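Local atomic coordinates of ABC transporter, substrate binding protein (Mannopine) (Agrobacterium fabrum, PDB entry 5L9S), a protein that probably captures the opine mannopine in the periplasm for an ABC transporter, and is seen here open and without ligand. Residues G12-A17 with K105-S110; G65-G70 with W309-M314; Q125-M130 with L152-L157; D129-A134 with F175-E180; K266-E269 with T274-S277. All coordinates share one frame; numbering follows the deposited sequence.

Contact 1: residues G12-A17 with K105-S110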
# COMPACT_ATOMS: atom_id res chain seq x y z
N GLY A 12 -14.05 3.88 -10.26
CA GLY A 12 -13.90 2.66 -11.05
C GLY A 12 -14.06 1.34 -10.34
O GLY A 12 -15.05 1.11 -9.64
N THR A 13 -13.08 0.45 -10.57
CA THR A 13 -13.00 -0.92 -10.05
C THR A 13 -12.89 -0.94 -8.52
O THR A 13 -13.51 -1.79 -7.88
CB THR A 13 -11.84 -1.66 -10.76
OG1 THR A 13 -12.35 -2.09 -12.02
CG2 THR A 13 -11.31 -2.85 -9.99
N TYR A 14 -12.11 0.00 -7.97
CA TYR A 14 -11.87 0.20 -6.55
C TYR A 14 -13.20 0.52 -5.85
O TYR A 14 -13.56 -0.17 -4.89
CB TYR A 14 -10.83 1.32 -6.38
CG TYR A 14 -10.13 1.42 -5.04
CD1 TYR A 14 -10.27 0.42 -4.08
CD2 TYR A 14 -9.33 2.51 -4.72
CE1 TYR A 14 -9.65 0.52 -2.83
CE2 TYR A 14 -8.70 2.62 -3.48
CZ TYR A 14 -8.86 1.62 -2.54
OH TYR A 14 -8.22 1.76 -1.33
N GLU A 15 -13.94 1.50 -6.37
CA GLU A 15 -15.24 1.93 -5.86
C GLU A 15 -16.29 0.82 -5.93
O GLU A 15 -17.07 0.65 -4.99
CB GLU A 15 -15.70 3.13 -6.65
CG GLU A 15 -16.93 3.86 -6.16
CD GLU A 15 -17.10 5.13 -6.96
OE1 GLU A 15 -16.63 6.20 -6.49
OE2 GLU A 15 -17.58 5.04 -8.11
N LYS A 16 -16.30 0.06 -7.03
CA LYS A 16 -17.22 -1.05 -7.28
C LYS A 16 -17.05 -2.14 -6.25
O LYS A 16 -18.06 -2.61 -5.71
CB LYS A 16 -16.99 -1.60 -8.69
CG LYS A 16 -18.15 -2.39 -9.29
CD LYS A 16 -17.75 -3.00 -10.64
CE LYS A 16 -18.06 -2.14 -11.86
NZ LYS A 16 -17.15 -0.97 -12.00
N ALA A 17 -15.79 -2.52 -5.94
CA ALA A 17 -15.45 -3.53 -4.92
C ALA A 17 -15.95 -3.09 -3.52
O ALA A 17 -16.53 -3.90 -2.78
CB ALA A 17 -13.95 -3.78 -4.90
N LYS A 105 -6.98 1.87 8.52
CA LYS A 105 -6.47 1.14 7.37
C LYS A 105 -7.63 0.48 6.62
O LYS A 105 -8.48 -0.18 7.23
CB LYS A 105 -5.44 0.07 7.79
CG LYS A 105 -4.45 -0.30 6.67
CD LYS A 105 -3.07 0.43 6.80
CE LYS A 105 -2.06 -0.32 7.64
NZ LYS A 105 -0.93 0.54 8.10
N LEU A 106 -7.66 0.66 5.31
CA LEU A 106 -8.67 0.03 4.49
C LEU A 106 -8.07 -1.28 4.00
O LEU A 106 -8.58 -2.35 4.32
CB LEU A 106 -9.08 0.92 3.32
CG LEU A 106 -10.17 0.38 2.45
CD1 LEU A 106 -11.53 0.55 3.10
CD2 LEU A 106 -10.17 1.05 1.12
N GLN A 107 -6.97 -1.19 3.23
CA GLN A 107 -6.31 -2.36 2.66
C GLN A 107 -4.86 -2.00 2.34
O GLN A 107 -4.57 -0.81 2.16
CB GLN A 107 -7.05 -2.86 1.40
CG GLN A 107 -7.38 -1.78 0.36
CD GLN A 107 -6.28 -1.29 -0.54
OE1 GLN A 107 -6.48 -0.29 -1.24
NE2 GLN A 107 -5.10 -1.92 -0.56
N SER A 108 -3.98 -3.00 2.20
CA SER A 108 -2.58 -2.76 1.87
C SER A 108 -2.11 -3.57 0.66
O SER A 108 -2.63 -4.64 0.36
CB SER A 108 -1.66 -2.97 3.07
OG SER A 108 -1.87 -2.03 4.12
N THR A 109 -1.15 -3.04 -0.04
CA THR A 109 -0.64 -3.64 -1.24
C THR A 109 0.84 -3.88 -1.03
O THR A 109 1.49 -3.18 -0.25
CB THR A 109 -1.10 -2.77 -2.44
OG1 THR A 109 -2.45 -3.17 -2.72
CG2 THR A 109 -0.31 -3.01 -3.70
N SER A 110 1.37 -4.90 -1.70
CA SER A 110 2.77 -5.26 -1.58
C SER A 110 3.61 -4.83 -2.78
O SER A 110 3.13 -4.79 -3.91
CB SER A 110 2.91 -6.76 -1.35
OG SER A 110 2.36 -7.17 -0.10
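Leu-106 is the first residue along 105-110 to meet Tyr-14, the one side chain of 12-17 that bridges to the strand. With chi1 at -177°, CG of Leu-106 swings away from the backbone N and CD2 is sent toward the phenol, which comes from the opposite direction. Leu-106 CD2 stands 3.2 Å from Tyr-14 OH and 3.9 Å from Tyr-14 CZ, so a methyl is pressed against the hydroxyl end of the ring. The same leucine also packs on Leu-18 and Trp-22 of helix 12-30.

Leu-106 and Gln-107 together form a classic beta bulge: both backbones bond to the single residue Asp-236 on the antiparallel strand 224-240, and the two consecutive side chains therefore both turn toward the helix. The long strands 103-116 and 224-240 run side by side through the middle of this two-lobed binding protein, consistent with the hinge strands of its class.

Gln-107 follows with a folded chain, bent at chi2 (77°), that carries its amide back to the phenol. Gln-107 OE1 comes as close as 2.7 Å to Tyr-14 OH and 3.3 Å to Tyr-14 CZ, and the amide plane is turned 74° from the ring. The hydroxyl makes its hydrogen bond with Asp-236 OD2, so a carboxylate and an amide oxygen crowd around one OH in a largely buried place. At Ser-108 the strand turns to other partners, its backbone pairing with Thr-274, and Thr-109 resumes the pairing with strand 224-240 at Val-234.

Contact 2: residues G65-G70 with W309-M314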
# COMPACT_ATOMS: atom_id res chain seq x y z
N GLY A 65 -3.33 7.37 0.46
CA GLY A 65 -2.19 6.55 0.86
C GLY A 65 -1.79 6.80 2.29
O GLY A 65 -1.92 7.92 2.78
N GLU A 66 -1.30 5.76 2.98
CA GLU A 66 -0.94 5.84 4.40
C GLU A 66 0.22 6.80 4.70
O GLU A 66 0.25 7.40 5.78
CB GLU A 66 -0.70 4.44 5.00
CG GLU A 66 0.54 3.67 4.56
CD GLU A 66 0.74 2.40 5.37
OE1 GLU A 66 0.95 2.50 6.60
OE2 GLU A 66 0.62 1.30 4.78
N ILE A 67 1.13 6.98 3.75
CA ILE A 67 2.25 7.90 3.91
C ILE A 67 1.75 9.34 3.80
O ILE A 67 2.23 10.20 4.52
CB ILE A 67 3.45 7.55 2.97
CG1 ILE A 67 4.09 6.24 3.44
CG2 ILE A 67 4.50 8.70 2.92
CD1 ILE A 67 4.62 5.45 2.38
N GLN A 68 0.74 9.59 2.95
CA GLN A 68 0.18 10.92 2.86
C GLN A 68 -0.73 11.19 4.09
O GLN A 68 -0.87 12.34 4.50
CB GLN A 68 -0.54 11.13 1.50
CG GLN A 68 -1.32 12.46 1.34
CD GLN A 68 -0.51 13.74 1.36
OE1 GLN A 68 0.63 13.83 0.87
NE2 GLN A 68 -1.10 14.80 1.88
N ALA A 69 -1.22 10.11 4.76
CA ALA A 69 -2.16 10.18 5.87
C ALA A 69 -1.65 10.14 7.38
O ALA A 69 -2.50 9.99 8.23
CB ALA A 69 -3.20 9.09 5.69
N GLY A 70 -0.40 10.34 7.78
CA GLY A 70 0.81 10.60 7.05
C GLY A 70 1.41 11.94 7.46
O GLY A 70 1.94 12.09 8.56
N TRP A 309 8.99 9.47 9.25
CA TRP A 309 10.32 9.64 8.66
C TRP A 309 10.26 9.95 7.16
O TRP A 309 10.92 10.90 6.71
CB TRP A 309 11.22 8.43 8.96
CG TRP A 309 12.65 8.61 8.50
CD1 TRP A 309 13.69 9.05 9.26
CD2 TRP A 309 13.16 8.40 7.18
NE1 TRP A 309 14.84 9.11 8.49
CE2 TRP A 309 14.54 8.72 7.21
CE3 TRP A 309 12.60 7.96 5.96
CZ2 TRP A 309 15.36 8.61 6.08
CZ3 TRP A 309 13.40 7.89 4.84
CH2 TRP A 309 14.77 8.22 4.90
N ILE A 310 9.48 9.17 6.39
CA ILE A 310 9.33 9.37 4.94
C ILE A 310 8.88 10.82 4.60
O ILE A 310 9.47 11.45 3.72
CB ILE A 310 8.43 8.28 4.27
CG1 ILE A 310 9.07 6.88 4.45
CG2 ILE A 310 8.19 8.60 2.78
CD1 ILE A 310 8.11 5.76 4.40
N ASN A 311 7.86 11.35 5.34
CA ASN A 311 7.33 12.70 5.13
C ASN A 311 8.33 13.78 5.46
O ASN A 311 8.44 14.76 4.73
CB ASN A 311 6.03 12.92 5.89
CG ASN A 311 4.85 12.29 5.22
OD1 ASN A 311 4.38 12.71 4.14
ND2 ASN A 311 4.35 11.25 5.87
N ALA A 312 9.06 13.60 6.56
CA ALA A 312 10.08 14.55 6.99
C ALA A 312 11.28 14.59 6.04
O ALA A 312 11.86 15.68 5.85
CB ALA A 312 10.56 14.22 8.40
N ASN A 313 11.66 13.43 5.44
CA ASN A 313 12.83 13.37 4.57
C ASN A 313 12.50 13.30 3.07
O ASN A 313 13.40 13.16 2.25
CB ASN A 313 13.75 12.23 5.00
CG ASN A 313 14.31 12.41 6.38
OD1 ASN A 313 15.33 13.06 6.59
ND2 ASN A 313 13.63 11.86 7.38
N MET A 314 11.22 13.50 2.72
CA MET A 314 10.69 13.47 1.35
C MET A 314 11.43 14.36 0.32
O MET A 314 11.82 13.85 -0.73
CB MET A 314 9.20 13.82 1.36
CG MET A 314 8.34 12.74 0.79
SD MET A 314 8.72 12.57 -0.95
CE MET A 314 7.08 12.10 -1.59
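Asn-311 reaches from helix 307-325 to the turn that follows strand 61-65, and its amide grips the backbone of Ile-67. From CB, which points toward the turn, the chain passes to Asn-311 CG, 3.4 Å from Ile-67 O and placed beside the backbone N by a chi1 of -77°. One branch of the amide, Asn-311 OD1, lies 3.3 Å from Ile-67 O; both are acceptors, so this pair is no bond. The other branch does the work: Asn-311 ND2 donates to Ile-67 O at 2.7 Å with an N-H...O angle of 165°. That oxygen lies in the plane of the amide. Asn-311 ND2 also sits 3.4 Å from Gly-70 C, where the turn curls back toward the helix.

Beside the polar link is a hydrophobic one. Ile-67 CG2 meets Ile-310 CG2 at 3.7 Å, and the two CD1 methyls, of Ile-67 and Ile-310, come within 4.0 Å, the side chains crossing at about a right angle. Trp-149 touches both isoleucines, and Val-234 of strand 224-240 adds to the patch around Ile-67.

Asn-311 ND2 has a second acceptor in Ala-307 O, one turn earlier in its own helix. Gripped by two backbone oxygens, the amide should be held against rotation, tying the turn to the helix by a side-chain to main-chain bond as well as by the isoleucine methyls.

Contact 3: residues Q125-M130 with L152-L157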
# COMPACT_ATOMS: atom_id res chain seq x y z
N GLN A 125 15.54 -15.07 -3.16
CA GLN A 125 14.47 -15.03 -2.16
C GLN A 125 14.53 -13.79 -1.25
O GLN A 125 13.55 -13.50 -0.55
CB GLN A 125 14.44 -16.34 -1.35
CG GLN A 125 14.07 -17.58 -2.19
CD GLN A 125 12.81 -17.38 -3.02
OE1 GLN A 125 11.71 -17.15 -2.51
NE2 GLN A 125 12.94 -17.46 -4.34
N THR A 126 15.65 -13.05 -1.26
CA THR A 126 15.83 -11.86 -0.44
C THR A 126 16.35 -10.71 -1.28
O THR A 126 16.78 -10.91 -2.41
CB THR A 126 16.81 -12.13 0.71
OG1 THR A 126 18.08 -12.40 0.15
CG2 THR A 126 16.37 -13.28 1.60
N TRP A 127 16.35 -9.49 -0.72
CA TRP A 127 16.93 -8.33 -1.38
C TRP A 127 18.46 -8.54 -1.57
O TRP A 127 19.01 -8.09 -2.57
CB TRP A 127 16.60 -7.04 -0.60
CG TRP A 127 15.13 -6.73 -0.57
CD1 TRP A 127 14.34 -6.58 0.54
CD2 TRP A 127 14.28 -6.49 -1.71
NE1 TRP A 127 13.06 -6.26 0.17
CE2 TRP A 127 12.99 -6.21 -1.21
CE3 TRP A 127 14.50 -6.45 -3.10
CZ2 TRP A 127 11.90 -5.95 -2.06
CZ3 TRP A 127 13.42 -6.21 -3.94
CH2 TRP A 127 12.14 -5.96 -3.42
N ALA A 128 19.12 -9.28 -0.65
CA ALA A 128 20.54 -9.61 -0.76
C ALA A 128 20.79 -10.45 -2.01
O ALA A 128 21.80 -10.24 -2.68
CB ALA A 128 21.01 -10.36 0.47
N ASP A 129 19.85 -11.34 -2.36
CA ASP A 129 19.96 -12.17 -3.56
C ASP A 129 19.79 -11.33 -4.83
O ASP A 129 20.43 -11.63 -5.84
CB ASP A 129 18.93 -13.30 -3.52
CG ASP A 129 19.09 -14.35 -2.44
OD1 ASP A 129 20.25 -14.53 -1.92
OD2 ASP A 129 18.10 -15.06 -2.16
N MET A 130 18.98 -10.25 -4.77
CA MET A 130 18.81 -9.32 -5.91
C MET A 130 20.18 -8.68 -6.24
O MET A 130 20.49 -8.46 -7.41
CB MET A 130 17.75 -8.24 -5.60
CG MET A 130 17.53 -7.24 -6.72
SD MET A 130 15.83 -6.68 -6.83
CE MET A 130 15.88 -5.77 -8.23
N LEU A 152 15.70 2.34 -1.81
CA LEU A 152 16.72 2.61 -0.80
C LEU A 152 16.66 1.62 0.35
O LEU A 152 17.69 1.06 0.73
CB LEU A 152 16.56 4.06 -0.28
CG LEU A 152 16.83 5.20 -1.31
CD1 LEU A 152 16.63 6.56 -0.69
CD2 LEU A 152 18.23 5.12 -1.88
N ALA A 153 15.44 1.35 0.89
CA ALA A 153 15.21 0.35 1.93
C ALA A 153 15.54 -1.08 1.43
O ALA A 153 16.08 -1.86 2.23
CB ALA A 153 13.77 0.43 2.43
N ALA A 154 15.29 -1.43 0.14
CA ALA A 154 15.67 -2.74 -0.42
C ALA A 154 17.19 -2.86 -0.43
O ALA A 154 17.70 -3.91 -0.08
CB ALA A 154 15.13 -2.92 -1.84
N ALA A 155 17.91 -1.76 -0.75
CA ALA A 155 19.38 -1.69 -0.80
C ALA A 155 19.95 -1.92 0.57
O ALA A 155 20.88 -2.71 0.72
CB ALA A 155 19.84 -0.35 -1.35
N LEU A 156 19.36 -1.26 1.58
CA LEU A 156 19.76 -1.39 2.99
C LEU A 156 19.58 -2.82 3.52
O LEU A 156 20.49 -3.34 4.15
CB LEU A 156 19.03 -0.37 3.88
CG LEU A 156 19.50 1.07 3.69
CD1 LEU A 156 18.35 2.06 3.93
CD2 LEU A 156 20.71 1.37 4.56
N LEU A 157 18.44 -3.45 3.23
CA LEU A 157 18.14 -4.83 3.64
C LEU A 157 19.11 -5.82 2.99
O LEU A 157 19.54 -6.78 3.64
CB LEU A 157 16.67 -5.20 3.37
CG LEU A 157 15.60 -4.41 4.17
CD1 LEU A 157 14.24 -4.53 3.54
CD2 LEU A 157 15.53 -4.85 5.65
O HOH W 1 18.35 -8.99 2.55
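The indole of Trp-127 presents one face to helix 149-158, and Ala-154 CB sits over it, 3.7 Å above the ring plane. The methyl forms a CH-pi contact with the six-membered ring, 3.9 Å from CB to the ring centroid and only 20° off the normal. At the edge, in plane, lies the sulfur of Met-130 from the next turn. Phe-232 also meets the indole, its plane inclined by about 30°, and NE1 is satisfied by Gly-230 O on strand 224-240.

Leu-157, one turn beyond Ala-154, approaches the pyrrole end obliquely, placing CD1 3.6 Å from Trp-127 CD1. The base of the tryptophan is equally close to the helix: Trp-127 CB lies 3.4 Å from Ala-154 O. Its CG stands anti to the carbonyl carbon (chi1 -65°), and this brings one face of the ring over the Ala-154 methyl. The small side chain of Ala-154 is consistent with the close backbones, the CA atoms of Trp-127 and Ala-154 being just 5.8 Å apart. A water joins the partners weakly, between Ala-128 N and Leu-157 O.

The start of the short helix is firmly built. Asp-129 OD2 accepts from Gln-125 N at 2.7 Å, using its anti lone pair, and from Thr-126 N, which comes from above the carboxylate plane. In return Thr-126 OG1 accepts from Asp-129 N at 3.2 Å. Thr-126 and Asp-129 thus make a capping box, and the residue just after the N-cap is the tryptophan whose face receives Ala-154 of helix 149-158, in the lobe whose sheet includes strands 140-143 and 206-210.

Contact 4: residues D129-A134 with F175-E180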
# COMPACT_ATOMS: atom_id res chain seq x y z
N ASP A 129 19.85 -11.34 -2.36
CA ASP A 129 19.96 -12.17 -3.56
C ASP A 129 19.79 -11.33 -4.83
O ASP A 129 20.43 -11.63 -5.84
CB ASP A 129 18.93 -13.30 -3.52
CG ASP A 129 19.09 -14.35 -2.44
OD1 ASP A 129 20.25 -14.53 -1.92
OD2 ASP A 129 18.10 -15.06 -2.16
N MET A 130 18.98 -10.25 -4.77
CA MET A 130 18.81 -9.32 -5.91
C MET A 130 20.18 -8.68 -6.24
O MET A 130 20.49 -8.46 -7.41
CB MET A 130 17.75 -8.24 -5.60
CG MET A 130 17.53 -7.24 -6.72
SD MET A 130 15.83 -6.68 -6.83
CE MET A 130 15.88 -5.77 -8.23
N TRP A 131 21.03 -8.48 -5.22
CA TRP A 131 22.37 -7.93 -5.39
C TRP A 131 23.43 -9.00 -5.70
O TRP A 131 24.59 -8.66 -5.93
CB TRP A 131 22.77 -7.15 -4.14
CG TRP A 131 22.56 -5.67 -4.27
CD1 TRP A 131 23.51 -4.71 -4.49
CD2 TRP A 131 21.31 -4.97 -4.17
NE1 TRP A 131 22.93 -3.47 -4.53
CE2 TRP A 131 21.58 -3.60 -4.33
CE3 TRP A 131 19.97 -5.38 -3.98
CZ2 TRP A 131 20.57 -2.63 -4.30
CZ3 TRP A 131 18.98 -4.42 -3.94
CH2 TRP A 131 19.27 -3.07 -4.11
N ASP A 132 23.04 -10.28 -5.69
CA ASP A 132 23.94 -11.42 -5.91
C ASP A 132 23.87 -11.89 -7.37
O ASP A 132 23.18 -12.85 -7.69
CB ASP A 132 23.58 -12.54 -4.92
CG ASP A 132 24.61 -13.60 -4.65
OD1 ASP A 132 25.47 -13.82 -5.51
OD2 ASP A 132 24.52 -14.25 -3.57
N LEU A 133 24.60 -11.19 -8.26
CA LEU A 133 24.66 -11.47 -9.70
C LEU A 133 25.41 -12.74 -10.04
O LEU A 133 25.18 -13.34 -11.11
CB LEU A 133 25.28 -10.28 -10.45
CG LEU A 133 24.53 -8.98 -10.31
CD1 LEU A 133 25.47 -7.82 -10.48
CD2 LEU A 133 23.34 -8.92 -11.25
N ALA A 134 26.31 -13.17 -9.13
CA ALA A 134 27.05 -14.42 -9.26
C ALA A 134 26.08 -15.62 -9.28
O ALA A 134 26.01 -16.33 -10.29
CB ALA A 134 28.04 -14.55 -8.10
N PHE A 175 22.56 4.45 -1.15
CA PHE A 175 23.06 4.87 -2.47
C PHE A 175 24.35 4.18 -2.85
O PHE A 175 24.55 3.89 -4.03
CB PHE A 175 23.19 6.38 -2.57
CG PHE A 175 21.91 7.08 -2.95
CD1 PHE A 175 21.38 6.94 -4.23
CD2 PHE A 175 21.25 7.90 -2.05
CE1 PHE A 175 20.21 7.60 -4.59
CE2 PHE A 175 20.08 8.57 -2.41
CZ PHE A 175 19.58 8.43 -3.68
N ARG A 176 25.23 3.91 -1.84
CA ARG A 176 26.51 3.21 -1.99
C ARG A 176 26.21 1.78 -2.49
O ARG A 176 26.83 1.32 -3.45
CB ARG A 176 27.22 3.15 -0.62
CG ARG A 176 28.65 3.66 -0.56
CD ARG A 176 29.15 3.54 0.89
NE ARG A 176 28.69 4.67 1.66
CZ ARG A 176 28.30 4.68 2.94
NH1 ARG A 176 28.31 3.55 3.66
NH2 ARG A 176 27.91 5.80 3.51
N LYS A 177 25.20 1.11 -1.87
CA LYS A 177 24.77 -0.23 -2.24
C LYS A 177 24.16 -0.26 -3.65
O LYS A 177 24.50 -1.15 -4.43
CB LYS A 177 23.81 -0.84 -1.18
CG LYS A 177 23.53 -2.36 -1.33
CD LYS A 177 24.71 -3.25 -0.93
CE LYS A 177 24.41 -4.72 -1.03
NZ LYS A 177 25.65 -5.54 -0.95
N LEU A 178 23.29 0.75 -3.97
CA LEU A 178 22.65 0.87 -5.29
C LEU A 178 23.63 0.98 -6.42
O LEU A 178 23.35 0.44 -7.49
CB LEU A 178 21.66 2.02 -5.36
CG LEU A 178 20.25 1.62 -5.02
CD1 LEU A 178 19.42 2.82 -4.68
CD2 LEU A 178 19.62 0.79 -6.14
N ASP A 179 24.78 1.68 -6.21
CA ASP A 179 25.85 1.86 -7.20
C ASP A 179 26.46 0.53 -7.64
O ASP A 179 26.78 0.37 -8.82
CB ASP A 179 26.94 2.85 -6.69
CG ASP A 179 26.57 4.34 -6.68
OD1 ASP A 179 26.03 4.83 -7.71
OD2 ASP A 179 26.92 5.03 -5.69
N GLU A 180 26.57 -0.46 -6.71
CA GLU A 180 27.09 -1.80 -6.98
C GLU A 180 26.21 -2.55 -7.99
O GLU A 180 26.73 -3.34 -8.78
CB GLU A 180 27.13 -2.65 -5.71
CG GLU A 180 28.05 -2.15 -4.61
CD GLU A 180 28.11 -3.05 -3.39
OE1 GLU A 180 28.59 -2.57 -2.34
OE2 GLU A 180 27.66 -4.22 -3.47
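Trp-131 and Lys-177 carry the tight part of this contact, held by a bond at the ring edge and by carbon packing over a face. Trp-131 NE1 donates to Lys-177 O at 2.8 Å with an N-H...O angle of 162°. The oxygen lies in the indole plane, but the donor stands well above the plane of the carbonyl. The lysine then folds back over the ring: CG lies 3.3 Å above the indole plane toward its rim, and a bend at chi2 (73°) carries CE over the five-membered ring, a CH-pi contact 3.9 Å from its centroid. Leu-178 CD2 closes the deeper side at 4.0 Å from Trp-131 CZ2, and Ala-155 and Ala-158 of helix 149-158 also touch the indole.

Toward solvent the packing thins. Glu-180 OE2 comes no nearer than 4.3 Å to Trp-131 CD1, and its salt bridge to Lys-177 NZ, at 3.5 Å, is weak; Asp-159 offers that ammonium another long, weak ion pair. The whole is peripheral packing of an alpha/beta lobe, in which a tryptophan just past the short helix 127-130 bonds to a main-chain carbonyl of helix 171-181 and lies against helix 149-158.

Contact 5: residues K266-E269 with T274-S277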
# COMPACT_ATOMS: atom_id res chain seq x y z
N LYS A 266 -14.08 -10.00 1.25
CA LYS A 266 -14.78 -9.92 -0.03
C LYS A 266 -14.12 -8.82 -0.89
O LYS A 266 -13.77 -9.09 -2.05
CB LYS A 266 -16.28 -9.66 0.19
CG LYS A 266 -17.11 -9.66 -1.08
CD LYS A 266 -18.55 -9.25 -0.82
CE LYS A 266 -19.27 -8.80 -2.08
NZ LYS A 266 -19.28 -9.84 -3.14
N ALA A 267 -13.93 -7.61 -0.32
CA ALA A 267 -13.30 -6.49 -1.01
C ALA A 267 -11.83 -6.82 -1.40
O ALA A 267 -11.42 -6.50 -2.52
CB ALA A 267 -13.36 -5.22 -0.16
N CYS A 268 -11.09 -7.50 -0.54
CA CYS A 268 -9.70 -7.84 -0.85
C CYS A 268 -9.53 -9.07 -1.76
O CYS A 268 -8.47 -9.21 -2.37
CB CYS A 268 -8.84 -7.92 0.41
SG CYS A 268 -8.51 -6.29 1.15
N GLU A 269 -10.58 -9.91 -1.92
CA GLU A 269 -10.55 -11.02 -2.90
C GLU A 269 -10.62 -10.37 -4.30
O GLU A 269 -9.81 -10.69 -5.16
CB GLU A 269 -11.75 -11.98 -2.72
CG GLU A 269 -11.52 -13.17 -1.80
CD GLU A 269 -12.79 -13.71 -1.14
OE1 GLU A 269 -13.84 -13.74 -1.81
OE2 GLU A 269 -12.73 -14.08 0.06
N THR A 274 -4.13 -6.99 0.99
CA THR A 274 -4.06 -7.50 2.35
C THR A 274 -4.99 -6.67 3.23
O THR A 274 -4.71 -5.49 3.45
CB THR A 274 -2.59 -7.52 2.80
OG1 THR A 274 -1.90 -8.46 1.98
CG2 THR A 274 -2.40 -7.88 4.28
N PRO A 275 -6.09 -7.25 3.76
CA PRO A 275 -6.97 -6.48 4.67
C PRO A 275 -6.33 -6.30 6.06
O PRO A 275 -5.47 -7.14 6.40
CB PRO A 275 -8.25 -7.32 4.73
CG PRO A 275 -7.81 -8.70 4.46
CD PRO A 275 -6.56 -8.64 3.61
N PRO A 276 -6.74 -5.28 6.88
CA PRO A 276 -6.12 -5.11 8.21
C PRO A 276 -6.44 -6.20 9.24
O PRO A 276 -5.75 -6.30 10.24
CB PRO A 276 -6.63 -3.73 8.65
CG PRO A 276 -7.95 -3.59 7.99
CD PRO A 276 -7.72 -4.20 6.63
N SER A 277 -7.51 -6.98 9.02
CA SER A 277 -7.96 -8.04 9.92
C SER A 277 -7.23 -9.34 9.62
O SER A 277 -7.10 -9.74 8.46
CB SER A 277 -9.48 -8.22 9.80
OG SER A 277 -9.99 -9.34 10.50
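Cys-268, near the C-terminal end of helix 261-271, faces Pro-275 in the irregular chain that follows, with the two CA atoms 6.3 Å apart and only four residues between the segments. The cysteine CB points toward the proline. A chi1 of -72° sets SG beside the backbone N and anti to the carbonyl carbon, so that the sulfur projects out from the helix over the pyrrolidine ring. Cys-268 SG lies 3.7 Å from Pro-275 N and from Pro-275 CB and 3.9 Å from Pro-275 CD, with CG of the proline a little farther. Cys-268 CB adds a flank contact, 4.0 Å from Pro-275 CD, and the link into the ring is also met, Thr-274 C lying 4.1 Å from Cys-268 SG.

These are purely apolar and van der Waals contacts, and all three touching residues are buried. The same sulfur is joined to Cys-273 in a disulfide, which closes a short loop and is consistent with the proline being held close to the sulfur. Around them, Ala-280 and Ile-281 of helix 278-283 pack on Pro-275, while Met-284 touches Cys-268.

Beyond the contact the chain prepares for another helix. Ser-277 is the N-cap of helix 278-283; its OG bonds weakly to Ala-280 N and is also hydrogen-bonded to Asp-93. The arrangement is a short disulfide-closed connection between two helices, 261-271 and 278-283, with a proline seated against the half-cystine.

Contacts 1 and 5 adjoin, with centres about 8 Å apart: Gln-107 CB touches Cys-268 SG at 3.7 Å, so the disulfide packs directly behind the bulged strand. Contact 2 lies about 20 Å from contact 1, centre to centre, yet is joined to it by the salt bridge between Lys-105 NZ and Glu-66 OE1, 3.1 Å long. Contacts 3 and 4 form a second group, also about 8 Å apart between centres, sharing Asp-129 and Met-130, with their tryptophans on neighbouring sides of helix 149-158; Ala-155 CA meets Trp-131 CH2 at 3.6 Å. Contacts 4 and 5 are about 34 Å apart, centre to centre, on opposite sides of the chain's centre. No ligand occupies this open form.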